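Local atomic coordinates of NIPSNAP domain protein (Burkholderia xenovorans, PDB entry 5K9F), a protein that is of unknown function but belongs to the NipSnap family of the dimeric alpha-beta barrel clan and holds oxamic acid in a pocket in the crystal. Residues W84-F87 against V88-G92. Numbering follows the deposited sequence. Where two conformers were deposited one is given.
Sequences WKSF and VGRAG. With OXM (oxamic acid), chain B.
Val-88, one turn on from Trp-84 in helix 82-91, lays its CG2 methyl over one face of the indole. This is a CH-pi contact: Val-88 CG2 lies 3.7 Å from the centroid of the five-membered ring of Trp-84. The methyl is displaced toward the rim, and NE1 of Trp-84 is its nearest ring atom, at 3.4 Å from Val-88 CG2. With chi1 at 180°, Trp-84 CG lies beside its own carbonyl carbon, and the indole runs along the helix to meet Val-88. A second CH-pi contact joins Phe-87 and Ala-91. Ala-91 CB sits over one face of the Phe-87 ring, 3.6 Å from CE1 of Phe-87. The backbone ties both pairs: Val-88 N donates to Trp-84 O, and Ala-91 N to Phe-87 O, each at 2.8 Å. This inner side is tightly packed. Phe-87 and Ala-91 also touch Leu-29 of helix 23-33, while Trp-84 meets Ile-37 and Gln-38 of helix 35-42.

The outer side is looser and faces solvent. There Arg-90, in one of two deposited conformers, bends at chi3 (-69°) and folds back along the helix. One face of its guanidinium lies over Ser-86 O and Phe-87 N. NE of Arg-90 forms a salt bridge with Glu-33, which links helix 82-91 to helix 23-33.

Oxamic acid lies beside both aromatic rings. Oxamic acid O1 is 3.6 Å from Trp-84 CH2 and meets the Phe-87 ring at its edge. Trp-84 and Phe-87, three residues apart, both line this pocket of the NIPSNAP domain, and the i, i+4 contacts with Val-88 and Ala-91 pack against their rings.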
ATOM      1  N   TRP A  84      -3.182  34.332  -1.303  1.00 20.52           N
ATOM      2  CA  TRP A  84      -2.990  32.890  -1.195  1.00 20.30           C
ATOM      3  C   TRP A  84      -3.011  32.240  -2.571  1.00 25.60           C
ATOM      4  O   TRP A  84      -2.179  31.376  -2.879  1.00 21.19           O
ATOM      5  CB  TRP A  84      -4.060  32.274  -0.297  1.00 17.53           C
ATOM      6  CG  TRP A  84      -3.906  30.780  -0.153  1.00 16.78           C
ATOM      7  CD1 TRP A  84      -4.745  29.819  -0.638  1.00 17.89           C
ATOM      8  CD2 TRP A  84      -2.850  30.086   0.534  1.00 18.58           C
ATOM      9  NE1 TRP A  84      -4.276  28.570  -0.296  1.00 19.48           N
ATOM     10  CE2 TRP A  84      -3.122  28.709   0.432  1.00 18.54           C
ATOM     11  CE3 TRP A  84      -1.715  30.500   1.242  1.00 17.42           C
ATOM     12  CZ2 TRP A  84      -2.285  27.733   0.995  1.00 18.91           C
ATOM     13  CZ3 TRP A  84      -0.887  29.533   1.805  1.00 18.57           C
ATOM     14  CH2 TRP A  84      -1.177  28.166   1.677  1.00 16.96           C
ATOM     15  N   LYS A  85      -3.975  32.628  -3.404  1.00 22.16           N
ATOM     16  CA  LYS A  85      -4.057  32.086  -4.757  1.00 26.29           C
ATOM     17  C   LYS A  85      -2.758  32.319  -5.515  1.00 24.48           C
ATOM     18  O   LYS A  85      -2.284  31.434  -6.242  1.00 26.23           O
ATOM     19  CB  LYS A  85      -5.233  32.714  -5.507  1.00 30.24           C
ATOM     20  CG  LYS A  85      -6.609  32.283  -5.020  1.00 26.14           C
ATOM     21  CD  LYS A  85      -7.694  33.023  -5.803  1.00 29.30           C
ATOM     22  CE  LYS A  85      -9.088  32.609  -5.372  1.00 30.01           C
ATOM     23  NZ  LYS A  85     -10.133  33.384  -6.110  1.00 35.18           N
ATOM     24  N   SER A  86      -2.160  33.500  -5.349  0.55 27.00           N
ATOM     25  CA  SER A  86      -0.895  33.789  -6.018  0.55 30.52           C
ATOM     26  C   SER A  86       0.200  32.850  -5.536  0.55 30.54           C
ATOM     27  O   SER A  86       0.950  32.286  -6.342  0.55 29.82           O
ATOM     28  CB  SER A  86      -0.496  35.247  -5.785  0.55 31.13           C
ATOM     29  OG  SER A  86      -1.369  36.125  -6.468  0.55 34.87           O
ATOM     30  N   PHE A  87       0.305  32.667  -4.218  1.00 24.88           N
ATOM     31  CA  PHE A  87       1.312  31.758  -3.685  1.00 22.74           C
ATOM     32  C   PHE A  87       1.086  30.332  -4.172  1.00 23.92           C
ATOM     33  O   PHE A  87       2.042  29.637  -4.544  1.00 27.07           O
ATOM     34  CB  PHE A  87       1.316  31.803  -2.156  1.00 24.89           C
ATOM     35  CG  PHE A  87       2.010  30.632  -1.532  1.00 22.86           C
ATOM     36  CD1 PHE A  87       3.395  30.535  -1.561  1.00 29.96           C
ATOM     37  CD2 PHE A  87       1.284  29.606  -0.946  1.00 20.03           C
ATOM     38  CE1 PHE A  87       4.032  29.442  -1.007  1.00 25.89           C
ATOM     39  CE2 PHE A  87       1.920  28.507  -0.397  1.00 25.60           C
ATOM     40  CZ  PHE A  87       3.296  28.430  -0.425  1.00 30.35           C
ATOM     41  N   VAL A  88      -0.168  29.873  -4.176  1.00 21.43           N
ATOM     42  CA  VAL A  88      -0.438  28.517  -4.651  1.00 19.47           C
ATOM     43  C   VAL A  88       0.011  28.365  -6.101  1.00 26.33           C
ATOM     44  O   VAL A  88       0.550  27.319  -6.491  1.00 28.71           O
ATOM     45  CB  VAL A  88      -1.930  28.177  -4.475  1.00 24.91           C
ATOM     46  CG1 VAL A  88      -2.286  26.922  -5.256  1.00 26.93           C
ATOM     47  CG2 VAL A  88      -2.241  27.989  -3.009  1.00 22.51           C
ATOM     48  N   GLY A  89      -0.179  29.412  -6.907  1.00 28.63           N
ATOM     49  CA  GLY A  89       0.290  29.378  -8.284  1.00 31.29           C
ATOM     50  C   GLY A  89       1.796  29.227  -8.389  1.00 32.74           C
ATOM     51  O   GLY A  89       2.299  28.505  -9.253  1.00 36.81           O
ATOM     52  N   ARG A  90       2.537  29.886  -7.496  1.00 25.22           N
ATOM     53  CA  ARG A  90       3.995  29.846  -7.562  0.52 26.17           C
ATOM     54  C   ARG A  90       4.574  28.578  -6.943  1.00 25.81           C
ATOM     55  O   ARG A  90       5.619  28.096  -7.398  1.00 28.35           O
ATOM     56  CB  ARG A  90       4.589  31.077  -6.874  0.52 31.16           C
ATOM     57  CG  ARG A  90       4.216  32.400  -7.536  0.52 31.87           C
ATOM     58  CD  ARG A  90       4.952  33.578  -6.907  0.52 31.65           C
ATOM     59  NE  ARG A  90       4.502  33.857  -5.546  0.52 34.10           N
ATOM     60  CZ  ARG A  90       3.479  34.652  -5.244  0.52 30.53           C
ATOM     61  NH1 ARG A  90       2.792  35.245  -6.210  0.52 38.90           N
ATOM     62  NH2 ARG A  90       3.140  34.851  -3.973  0.52 20.15           N
ATOM     63  N   ALA A  91       3.929  28.026  -5.915  1.00 21.66           N
ATOM     64  CA  ALA A  91       4.468  26.867  -5.214  1.00 24.11           C
ATOM     65  C   ALA A  91       3.884  25.546  -5.684  1.00 22.60           C
ATOM     66  O   ALA A  91       4.477  24.494  -5.415  1.00 21.05           O
ATOM     67  CB  ALA A  91       4.220  26.998  -3.704  1.00 30.85           C
ATOM     68  N   GLY A  92       2.753  25.577  -6.390  1.00 24.80           N
ATOM     69  CA  GLY A  92       1.968  24.369  -6.576  1.00 25.46           C
ATOM     70  C   GLY A  92       2.648  23.305  -7.407  1.00 26.38           C
ATOM     71  O   GLY A  92       2.425  22.112  -7.183  1.00 28.44           O
TER
HETATM   72  C1  OXM B 201      -0.154  24.717   0.623  1.00 26.20           C
HETATM   73  N1  OXM B 201      -1.133  24.210   1.365  1.00 17.97           N
HETATM   74  O1  OXM B 201       0.886  25.214   1.107  1.00 30.18           O
HETATM   75  C2  OXM B 201      -0.251  24.691  -0.848  1.00 24.18           C
HETATM   76  O2  OXM B 201       0.739  25.097  -1.502  1.00 36.66           O
HETATM   77  O3  OXM B 201      -1.286  24.266  -1.413  1.00 36.44           O